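Local coordinates for guanylate kinase (Coxiella burnetii, PDB 3TR0), which catalyses the ATP-dependent phosphorylation of GMP to GDP, and so probably serves GMP recycling, at residues 61-64 with 65-69. Residues are numbered along the deposited sequence; the frame is centred on the assembly and turned at random.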
loop_
_atom_site.group_PDB
_atom_site.type_symbol
_atom_site.label_atom_id
_atom_site.label_comp_id
_atom_site.label_asym_id
_atom_site.label_seq_id
_atom_site.Cartn_x
_atom_site.Cartn_y
_atom_site.Cartn_z
ATOM N N THR A 61 33.731 -0.225 22.590
ATOM C CA THR A 61 34.596 0.923 22.354
ATOM C C THR A 61 34.354 1.494 20.964
ATOM O O THR A 61 34.157 2.700 20.799
ATOM C CB THR A 61 36.079 0.543 22.494
ATOM O OG1 THR A 61 36.320 0.044 23.817
ATOM C CG2 THR A 61 36.965 1.756 22.244
ATOM N N ARG A 62 34.365 0.620 19.965
ATOM C CA ARG A 62 34.050 1.011 18.595
ATOM C C ARG A 62 32.638 1.584 18.466
ATOM O O ARG A 62 32.434 2.614 17.824
ATOM C CB ARG A 62 34.210 -0.180 17.653
ATOM C CG ARG A 62 35.496 -0.175 16.854
ATOM C CD ARG A 62 35.650 -1.461 16.064
ATOM N NE ARG A 62 35.880 -2.612 16.934
ATOM C CZ ARG A 62 36.066 -3.853 16.495
ATOM N NH1 ARG A 62 36.046 -4.105 15.193
ATOM N NH2 ARG A 62 36.271 -4.839 17.358
ATOM N N PHE A 63 31.663 0.912 19.070
ATOM C CA PHE A 63 30.272 1.338 18.946
ATOM C C PHE A 63 30.052 2.693 19.605
ATOM O O PHE A 63 29.419 3.579 19.029
ATOM C CB PHE A 63 29.325 0.300 19.552
ATOM C CG PHE A 63 27.899 0.453 19.108
ATOM C CD1 PHE A 63 27.102 1.461 19.627
ATOM C CD2 PHE A 63 27.357 -0.408 18.170
ATOM C CE1 PHE A 63 25.792 1.606 19.218
ATOM C CE2 PHE A 63 26.043 -0.264 17.754
ATOM C CZ PHE A 63 25.262 0.743 18.281
ATOM N N GLN A 64 30.581 2.854 20.814
ATOM C CA GLN A 64 30.441 4.110 21.538
ATOM C C GLN A 64 31.066 5.243 20.737
ATOM O O GLN A 64 30.512 6.340 20.655
ATOM C CB GLN A 64 31.077 4.014 22.926
ATOM C CG GLN A 64 30.990 5.298 23.736
ATOM C CD GLN A 64 29.560 5.702 24.040
ATOM O OE1 GLN A 64 29.246 6.888 24.140
ATOM N NE2 GLN A 64 28.684 4.714 24.192
ATOM N N ALA A 65 32.225 4.968 20.145
ATOM C CA ALA A 65 32.876 5.924 19.262
ATOM C C ALA A 65 31.899 6.388 18.184
ATOM O O ALA A 65 31.650 7.584 18.036
ATOM C CB ALA A 65 34.113 5.308 18.634
HETATM N N MSE A 66 31.338 5.435 17.444
HETATM C CA MSE A 66 30.384 5.749 16.377
HETATM C C MSE A 66 29.218 6.603 16.872
HETATM O O MSE A 66 28.773 7.515 16.176
HETATM C CB MSE A 66 29.862 4.466 15.720
HETATM C CG MSE A 66 30.681 3.993 14.530
HETATM SE SE MSE A 66 30.512 2.074 14.187
HETATM C CE MSE A 66 31.581 1.966 12.561
ATOM N N VAL A 67 28.732 6.308 18.074
ATOM C CA VAL A 67 27.634 7.072 18.660
ATOM C C VAL A 67 28.019 8.534 18.877
ATOM O O VAL A 67 27.295 9.440 18.471
ATOM C CB VAL A 67 27.170 6.469 19.998
ATOM C CG1 VAL A 67 26.092 7.341 20.627
ATOM C CG2 VAL A 67 26.667 5.045 19.797
ATOM N N LYS A 68 29.162 8.759 19.522
ATOM C CA LYS A 68 29.642 10.115 19.775
ATOM C C LYS A 68 29.970 10.851 18.476
ATOM O O LYS A 68 29.817 12.068 18.388
ATOM C CB LYS A 68 30.872 10.091 20.687
ATOM C CG LYS A 68 30.615 9.513 22.069
ATOM C CD LYS A 68 31.899 9.435 22.883
ATOM C CE LYS A 68 31.660 8.786 24.237
ATOM N NZ LYS A 68 32.927 8.602 24.997
ATOM N N GLU A 69 30.423 10.104 17.473
ATOM C CA GLU A 69 30.785 10.684 16.185
ATOM C C GLU A 69 29.549 11.010 15.347
ATOM O O GLU A 69 29.616 11.808 14.412
ATOM C CB GLU A 69 31.697 9.733 15.404
ATOM C CG GLU A 69 33.022 9.424 16.085
ATOM C CD GLU A 69 33.882 8.460 15.286
ATOM O OE1 GLU A 69 33.888 8.550 14.041
ATOM O OE2 GLU A 69 34.552 7.605 15.903
#
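The carbonyl O of T61 accepts a hydrogen bond from A65 N at 3.1 Å, one of a run of i to i+4 bonds in the short alpha-helix 60-69, which packs against the mixed sheet of the GMP-binding region. One residue on, R62 O receives M66 N, and the CB of A65 sits 3.3 Å from the same R62 O. The selenomethionine side chain of M66 runs on to I58, A71 and F72.

F63 is the buried residue of the group. Its CG stands anti to the backbone N (chi1 -163°), which sends the ring off the helix toward the sheet, where it stacks with F72 and also meets H82; the side chain lies about 7 Å from the bound GMP. The ring also touches its own helix: V67 CG2 comes in obliquely, 3.6 Å from CE1 and close to CD1 as well, and that same methyl lies 3.2 Å from F63 O, the acceptor for V67 N.

Q64 turns to the exposed side. Its O accepts K68 N at 3.0 Å. The glutamine chain bends at chi2 (63°), bringing its amide oxygen against the extended lysine chain. There the touching atom is a methylene and not the ammonium: Q64 OE1 lies 3.1 Å from K68 CE, against 4.1 Å from K68 NZ.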